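Long-range contacts in 2-C-methyl-D-erythritol 4-phosphate cytidylyltransferase (Anaerococcus prevotii, PDB 4KT7), which probably catalyses the transfer of CMP from CTP to 2-C-methyl-D-erythritol 4-phosphate, giving 4-CDP-2-C-methyl-D-erythritol and diphosphate in the DXP route to isoprenoids: residues A[41-45]-A[71-75]; A[32-36]-A[227-231]; A[93-97]-A[175-179]. One frame throughout, in Å; residues are numbered along the deposited sequence.

Interaction 1 of 3, residues A[41-45]-A[71-75]; sequences EITLD and ILEKY
Helix residues 41-45 face residues 71-75 at the end region of helix 65-73, with CA atoms 7.1 Å apart at Glu-41 and Ile-71 and 8.6 Å at Asp-45 and Tyr-75. Tyr-75 meets both Leu-44 and Asp-45. With chi1 near -58° its ring swings to the side of the backbone N and reaches the 41-45 helix with its hydroxyl leading. That OH donates to Asp-45 OD1; the modelled 2.4 Å is unusually short and its exact value doubtful. The carboxylate is turned 67° from the ring plane. Leu-44 CG makes a CH-pi contact over one ring face, while Lys-74 CG lies over the centre of the opposite one. The lysine chain runs on, extended, to a salt bridge: NZ sits 3.1 Å from Asp-45 OD1, and its bonds to both carboxylate oxygens are weak. A phenylalanine in place of Tyr-75 would probably leave Asp-45 OD1 with just one weak lysine bond from 71-75. Glu-41 CG rests 3.8 Å from Ile-71 CG1, and Leu-44 CD2 meets Leu-72 CD2 at 3.7 Å. Arg-37 forms a second salt bridge with Asp-45 through OD2. Leu-44 and Leu-72 both pack on Leu-58 of strand 55-60, and Leu-72 also on parallel strand 79-83, part of the Rossmann-like alpha/beta sheet of GT-A-type nucleotidyltransferases.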
loop_
_atom_site.group_PDB
_atom_site.type_symbol
_atom_site.label_atom_id
_atom_site.label_comp_id
_atom_site.label_asym_id
_atom_site.label_seq_id
_atom_site.Cartn_x
_atom_site.Cartn_y
_atom_site.Cartn_z
ATOM N N GLU A 41 10.889 6.241 -20.780
ATOM C CA GLU A 41 10.717 7.397 -21.655
ATOM C C GLU A 41 9.685 8.369 -21.103
ATOM O O GLU A 41 9.860 9.582 -21.188
ATOM C CB GLU A 41 10.295 6.966 -23.060
ATOM C CG GLU A 41 11.411 6.440 -23.930
ATOM C CD GLU A 41 10.937 6.181 -25.348
ATOM O OE1 GLU A 41 10.265 5.152 -25.576
ATOM O OE2 GLU A 41 11.213 7.021 -26.229
ATOM N N ILE A 42 8.604 7.840 -20.542
ATOM C CA ILE A 42 7.566 8.691 -19.964
ATOM C C ILE A 42 8.161 9.461 -18.783
ATOM O O ILE A 42 7.912 10.660 -18.604
ATOM C CB ILE A 42 6.354 7.848 -19.491
ATOM C CG1 ILE A 42 5.807 7.009 -20.654
ATOM C CG2 ILE A 42 5.266 8.733 -18.891
ATOM C CD1 ILE A 42 4.947 5.853 -20.214
ATOM N N THR A 43 8.965 8.765 -17.985
ATOM C CA THR A 43 9.603 9.363 -16.823
ATOM C C THR A 43 10.570 10.456 -17.243
ATOM O O THR A 43 10.529 11.584 -16.733
ATOM C CB THR A 43 10.404 8.313 -16.049
ATOM O OG1 THR A 43 9.547 7.212 -15.723
ATOM C CG2 THR A 43 10.992 8.914 -14.767
ATOM N N LEU A 44 11.440 10.113 -18.183
ATOM C CA LEU A 44 12.478 11.026 -18.652
ATOM C C LEU A 44 11.855 12.246 -19.331
ATOM O O LEU A 44 12.361 13.368 -19.205
ATOM C CB LEU A 44 13.412 10.274 -19.593
ATOM C CG LEU A 44 14.805 10.844 -19.802
ATOM C CD1 LEU A 44 15.427 11.209 -18.467
ATOM C CD2 LEU A 44 15.665 9.822 -20.525
ATOM N N ASP A 45 10.742 12.027 -20.028
ATOM C CA ASP A 45 9.977 13.126 -20.596
ATOM C C ASP A 45 9.614 14.128 -19.514
ATOM O O ASP A 45 9.828 15.331 -19.678
ATOM C CB ASP A 45 8.692 12.624 -21.255
ATOM C CG ASP A 45 8.882 12.262 -22.714
ATOM O OD1 ASP A 45 9.994 12.471 -23.245
ATOM O OD2 ASP A 45 7.909 11.780 -23.329
ATOM N N ILE A 71 17.059 6.173 -26.959
ATOM C CA ILE A 71 16.115 6.961 -26.198
ATOM C C ILE A 71 16.682 8.356 -25.944
ATOM O O ILE A 71 15.967 9.355 -26.065
ATOM C CB ILE A 71 15.744 6.236 -24.892
ATOM C CG1 ILE A 71 14.750 5.105 -25.203
ATOM C CG2 ILE A 71 15.184 7.202 -23.857
ATOM C CD1 ILE A 71 14.631 4.073 -24.092
ATOM N N LEU A 72 17.979 8.431 -25.653
ATOM C CA LEU A 72 18.605 9.708 -25.300
ATOM C C LEU A 72 18.798 10.674 -26.468
ATOM O O LEU A 72 18.976 11.875 -26.249
ATOM C CB LEU A 72 19.937 9.487 -24.573
ATOM C CG LEU A 72 19.769 9.023 -23.132
ATOM C CD1 LEU A 72 21.109 8.917 -22.415
ATOM C CD2 LEU A 72 18.865 10.001 -22.411
ATOM N N GLU A 73 18.754 10.167 -27.698
ATOM C CA GLU A 73 18.938 11.029 -28.869
ATOM C C GLU A 73 17.821 12.054 -28.988
ATOM O O GLU A 73 18.027 13.158 -29.485
ATOM C CB GLU A 73 18.994 10.208 -30.157
ATOM C CG GLU A 73 20.237 9.367 -30.305
ATOM C CD GLU A 73 20.426 8.884 -31.723
ATOM O OE1 GLU A 73 19.430 8.444 -32.342
ATOM O OE2 GLU A 73 21.565 8.962 -32.226
ATOM N N LYS A 74 16.634 11.677 -28.533
ATOM C CA LYS A 74 15.472 12.556 -28.603
ATOM C C LYS A 74 15.614 13.763 -27.657
ATOM O O LYS A 74 14.945 14.787 -27.830
ATOM C CB LYS A 74 14.187 11.744 -28.341
ATOM C CG LYS A 74 13.210 12.346 -27.338
ATOM C CD LYS A 74 11.896 11.558 -27.282
ATOM C CE LYS A 74 10.893 12.235 -26.344
ATOM N NZ LYS A 74 9.640 11.447 -26.139
ATOM N N TYR A 75 16.518 13.660 -26.683
ATOM C CA TYR A 75 16.699 14.739 -25.708
ATOM C C TYR A 75 17.902 15.654 -25.979
ATOM O O TYR A 75 19.015 15.187 -26.247
ATOM C CB TYR A 75 16.742 14.176 -24.282
ATOM C CG TYR A 75 15.491 13.405 -23.915
ATOM C CD1 TYR A 75 14.337 14.061 -23.503
ATOM C CD2 TYR A 75 15.456 12.026 -23.997
ATOM C CE1 TYR A 75 13.186 13.357 -23.176
ATOM C CE2 TYR A 75 14.312 11.318 -23.675
ATOM C CZ TYR A 75 13.183 11.987 -23.263
ATOM O OH TYR A 75 12.050 11.269 -22.941
#

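Interaction 2 of 3, residues A[32-36]-A[227-231]; sequences IEVGG and ANAYL
Val-34 presents both its methyls to helix 221-231, each to a different residue. With CG1 anti to the backbone N (chi1 152°), that branch meets Leu-231 CD1 at 3.4 Å, closer than usual van der Waals contact, the two side chains crossing at about a right angle. The other branch, CG2, lies 3.9 Å from Ala-227 CB, one helical turn before Leu-231. Asn-228, next along the helix from Ala-227, supplies the polar link. A chi1 of -77° sets its CG opposite the carbonyl carbon, and its amide oxygen approaches the strand end, where Gly-35 N donates to OD1 over 3.1 Å. The N-H···O angle is 151°, and the donor lies in the carbonyl plane. Strands 33-34 and 37-38 form a small antiparallel hairpin, and Gly-35 and Gly-36 make its two-residue turn, both with positive phi. The side-chain amide thus holds the backbone just where the hairpin reverses. A CB on Gly-35 would also come tight against Leu-231 CD1. Val-34 packs in addition on Val-39 at the start of helix 39-48. Ala-227 and Leu-231 both touch Phe-115, and on the same helix Ala-229 packs on Ile-225 of the second subunit.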
loop_
_atom_site.group_PDB
_atom_site.type_symbol
_atom_site.label_atom_id
_atom_site.label_comp_id
_atom_site.label_asym_id
_atom_site.label_seq_id
_atom_site.Cartn_x
_atom_site.Cartn_y
_atom_site.Cartn_z
ATOM N N ILE A 32 9.305 -3.309 -20.803
ATOM C CA ILE A 32 8.355 -2.651 -19.920
ATOM C C ILE A 32 7.736 -1.462 -20.661
ATOM O O ILE A 32 8.348 -0.394 -20.786
ATOM C CB ILE A 32 9.050 -2.180 -18.608
ATOM C CG1 ILE A 32 9.703 -3.370 -17.896
ATOM C CG2 ILE A 32 8.071 -1.511 -17.671
ATOM C CD1 ILE A 32 10.487 -2.991 -16.654
ATOM N N GLU A 33 6.524 -1.663 -21.166
ATOM C CA GLU A 33 5.812 -0.625 -21.900
ATOM C C GLU A 33 4.422 -0.372 -21.344
ATOM O O GLU A 33 3.738 -1.281 -20.868
ATOM C CB GLU A 33 5.712 -0.977 -23.384
ATOM C CG GLU A 33 7.005 -0.786 -24.137
ATOM C CD GLU A 33 6.967 -1.391 -25.521
ATOM O OE1 GLU A 33 6.045 -2.190 -25.802
ATOM O OE2 GLU A 33 7.867 -1.069 -26.327
ATOM N N VAL A 34 4.007 0.879 -21.442
ATOM C CA VAL A 34 2.740 1.326 -20.900
ATOM C C VAL A 34 2.188 2.373 -21.872
ATOM O O VAL A 34 2.908 3.284 -22.282
ATOM C CB VAL A 34 2.955 1.892 -19.466
ATOM C CG1 VAL A 34 1.927 2.930 -19.120
ATOM C CG2 VAL A 34 2.940 0.769 -18.437
ATOM N N GLY A 35 0.933 2.222 -22.283
ATOM C CA GLY A 35 0.339 3.154 -23.226
ATOM C C GLY A 35 1.035 3.266 -24.579
ATOM O O GLY A 35 0.760 4.185 -25.354
ATOM N N GLY A 36 1.927 2.329 -24.879
ATOM C CA GLY A 36 2.633 2.348 -26.147
ATOM C C GLY A 36 3.979 3.045 -26.065
ATOM O O GLY A 36 4.613 3.316 -27.090
ATOM N N ALA A 227 -1.470 0.106 -14.579
ATOM C CA ALA A 227 -1.053 1.377 -15.169
ATOM C C ALA A 227 -1.891 1.689 -16.398
ATOM O O ALA A 227 -2.349 2.811 -16.561
ATOM C CB ALA A 227 0.421 1.358 -15.521
ATOM N N ASN A 228 -2.100 0.697 -17.256
ATOM C CA ASN A 228 -2.946 0.888 -18.433
ATOM C C ASN A 228 -4.397 1.280 -18.112
ATOM O O ASN A 228 -4.989 2.102 -18.815
ATOM C CB ASN A 228 -2.904 -0.345 -19.343
ATOM C CG ASN A 228 -1.631 -0.421 -20.166
ATOM O OD1 ASN A 228 -1.053 0.605 -20.543
ATOM N ND2 ASN A 228 -1.191 -1.638 -20.459
ATOM N N ALA A 229 -4.964 0.699 -17.053
ATOM C CA ALA A 229 -6.334 1.033 -16.643
ATOM C C ALA A 229 -6.420 2.461 -16.097
ATOM O O ALA A 229 -7.432 3.134 -16.280
ATOM C CB ALA A 229 -6.868 0.024 -15.623
ATOM N N TYR A 230 -5.353 2.915 -15.437
ATOM C CA TYR A 230 -5.248 4.304 -14.989
ATOM C C TYR A 230 -5.211 5.267 -16.177
ATOM O O TYR A 230 -5.883 6.295 -16.171
ATOM C CB TYR A 230 -4.003 4.491 -14.109
ATOM C CG TYR A 230 -3.520 5.924 -13.977
ATOM C CD1 TYR A 230 -4.243 6.862 -13.250
ATOM C CD2 TYR A 230 -2.320 6.328 -14.550
ATOM C CE1 TYR A 230 -3.790 8.170 -13.108
ATOM C CE2 TYR A 230 -1.860 7.631 -14.413
ATOM C CZ TYR A 230 -2.601 8.550 -13.692
ATOM O OH TYR A 230 -2.160 9.850 -13.553
ATOM N N LEU A 231 -4.421 4.926 -17.192
ATOM C CA LEU A 231 -4.290 5.762 -18.385
ATOM C C LEU A 231 -5.570 5.819 -19.223
ATOM O O LEU A 231 -5.854 6.826 -19.875
ATOM C CB LEU A 231 -3.127 5.271 -19.242
ATOM C CG LEU A 231 -1.744 5.467 -18.624
ATOM C CD1 LEU A 231 -0.693 5.046 -19.602
ATOM C CD2 LEU A 231 -1.525 6.923 -18.219
#

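Interaction 3 of 3, residues A[93-97]-A[175-179]; sequences FEGLK and LIYAM
Helix segments 93-97 and 175-179 run at 132° to each other, their axes 10.9 Å apart at closest approach, and come nearest at Leu-96 and Tyr-177, whose CA atoms are 6.8 Å apart. Tyr-177 touches Phe-93, Leu-96 and Lys-97. Its first torsion (chi1 -168°) turns the ring away from the backbone N and across toward the other helix. Phe-93 CE1 lies over one face of this ring toward the rim, 4.0 Å from Tyr-177 CZ; the two rings are oblique, their planes at 43° and centroids 5.3 Å apart. Leu-96 O lies at the tyrosine edge in its plane, 3.9 Å from Tyr-177 CE2, while Leu-96 CB touches CD2 of the same ring. Farther along, the leucine sends CD2 to within 4.0 Å of Ile-176 CG2, the side chains crossing nearly at right angles. Lys-97 CG rests over a face of the Phe-93 ring and beside the tyrosine hydroxyl. Beyond a bend at chi3 its NZ turns back to a salt bridge with Glu-94 OE2. Phe-93 also packs on Tyr-180 and Leu-184, and Leu-96 on Tyr-180. The two helices flank the central mixed sheet of the GT-A-type fold: helix 88-97 leads into strand 105-110, and helix 173-184 follows its antiparallel partner, strand 168-172.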
loop_
_atom_site.group_PDB
_atom_site.type_symbol
_atom_site.label_atom_id
_atom_site.label_comp_id
_atom_site.label_asym_id
_atom_site.label_seq_id
_atom_site.Cartn_x
_atom_site.Cartn_y
_atom_site.Cartn_z
ATOM N N PHE A 93 25.147 5.000 -5.829
ATOM C CA PHE A 93 26.492 5.532 -5.626
ATOM C C PHE A 93 27.241 5.768 -6.923
ATOM O O PHE A 93 27.997 6.739 -7.031
ATOM C CB PHE A 93 27.318 4.630 -4.727
ATOM C CG PHE A 93 28.552 5.293 -4.187
ATOM C CD1 PHE A 93 28.449 6.393 -3.363
ATOM C CD2 PHE A 93 29.811 4.814 -4.508
ATOM C CE1 PHE A 93 29.589 7.014 -2.851
ATOM C CE2 PHE A 93 30.954 5.421 -4.006
ATOM C CZ PHE A 93 30.839 6.525 -3.184
ATOM N N GLU A 94 27.049 4.900 -7.914
ATOM C CA GLU A 94 27.643 5.154 -9.230
ATOM C C GLU A 94 27.062 6.450 -9.789
ATOM O O GLU A 94 27.758 7.227 -10.451
ATOM C CB GLU A 94 27.348 4.018 -10.216
ATOM C CG GLU A 94 28.058 2.716 -9.950
ATOM C CD GLU A 94 29.562 2.889 -9.825
ATOM O OE1 GLU A 94 30.209 3.340 -10.804
ATOM O OE2 GLU A 94 30.094 2.581 -8.738
ATOM N N GLY A 95 25.772 6.673 -9.532
ATOM C CA GLY A 95 25.126 7.903 -9.964
ATOM C C GLY A 95 25.735 9.088 -9.225
ATOM O O GLY A 95 26.028 10.113 -9.841
ATOM N N LEU A 96 25.924 8.954 -7.911
ATOM C CA LEU A 96 26.487 10.041 -7.098
ATOM C C LEU A 96 27.924 10.378 -7.460
ATOM O O LEU A 96 28.322 11.551 -7.396
ATOM C CB LEU A 96 26.423 9.714 -5.606
ATOM C CG LEU A 96 25.038 9.649 -4.946
ATOM C CD1 LEU A 96 25.175 8.968 -3.595
ATOM C CD2 LEU A 96 24.434 11.055 -4.756
ATOM N N LYS A 97 28.708 9.364 -7.832
ATOM C CA LYS A 97 30.099 9.572 -8.249
ATOM C C LYS A 97 30.210 10.335 -9.565
ATOM O O LYS A 97 31.240 10.971 -9.842
ATOM C CB LYS A 97 30.815 8.217 -8.406
ATOM C CG LYS A 97 31.362 7.628 -7.107
ATOM C CD LYS A 97 32.264 6.416 -7.408
ATOM C CE LYS A 97 31.444 5.235 -7.873
ATOM N NZ LYS A 97 32.280 4.056 -8.266
ATOM N N LEU A 175 26.080 15.992 1.947
ATOM C CA LEU A 175 25.544 15.227 3.046
ATOM C C LEU A 175 25.196 13.825 2.598
ATOM O O LEU A 175 25.679 12.865 3.182
ATOM C CB LEU A 175 24.325 15.923 3.628
ATOM C CG LEU A 175 23.764 15.312 4.909
ATOM C CD1 LEU A 175 24.872 15.142 5.933
ATOM C CD2 LEU A 175 22.661 16.226 5.462
ATOM N N ILE A 176 24.369 13.691 1.557
ATOM C CA ILE A 176 24.003 12.354 1.098
ATOM C C ILE A 176 25.207 11.565 0.602
ATOM O O ILE A 176 25.300 10.363 0.851
ATOM C CB ILE A 176 22.859 12.355 0.054
ATOM C CG1 ILE A 176 22.253 10.960 -0.080
ATOM C CG2 ILE A 176 23.336 12.841 -1.296
ATOM C CD1 ILE A 176 21.693 10.429 1.243
ATOM N N TYR A 177 26.150 12.230 -0.067
ATOM C CA TYR A 177 27.360 11.542 -0.496
ATOM C C TYR A 177 28.134 11.035 0.723
ATOM O O TYR A 177 28.614 9.895 0.728
ATOM C CB TYR A 177 28.249 12.466 -1.336
ATOM C CG TYR A 177 29.378 11.758 -2.071
ATOM C CD1 TYR A 177 30.560 11.415 -1.419
ATOM C CD2 TYR A 177 29.272 11.454 -3.429
ATOM C CE1 TYR A 177 31.602 10.775 -2.099
ATOM C CE2 TYR A 177 30.319 10.830 -4.118
ATOM C CZ TYR A 177 31.473 10.492 -3.448
ATOM O OH TYR A 177 32.494 9.865 -4.125
ATOM N N ALA A 178 28.275 11.874 1.750
ATOM C CA ALA A 178 29.010 11.462 2.954
ATOM C C ALA A 178 28.306 10.292 3.654
ATOM O O ALA A 178 28.944 9.336 4.112
ATOM C CB ALA A 178 29.178 12.639 3.920
HETATM N N MSE A 179 26.987 10.367 3.727
HETATM C CA MSE A 179 26.190 9.296 4.320
HETATM C C MSE A 179 26.400 8.004 3.536
HETATM O O MSE A 179 26.457 6.922 4.118
HETATM C CB MSE A 179 24.698 9.656 4.284
HETATM C CG MSE A 179 24.228 10.802 5.209
HETATM SE SE MSE A 179 24.639 10.407 7.062
HETATM C CE MSE A 179 26.312 11.408 7.160
#

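In the fold
Interactions 1 and 2 are neighbours, with centres 17 Å apart, and meet where Ile-42 CD1 lies 3.9 Å from Val-34 O. Helix 39-48 follows directly on the hairpin strand 37-38, so the chain leads from the 32-36 segment into the 41-45 helix. Interaction 3 stands apart, its centre 24 Å from that of interaction 1 and 33 Å from that of interaction 2, on the other side of the chain's centre from the latter. Along the chain, interactions 1 and 3 follow in series within the long loop closed by interaction 2, which joins the N-terminal part to the C-terminal helix. All three belong to the IspD cytidylyltransferase domain, which has a GT-A-type fold.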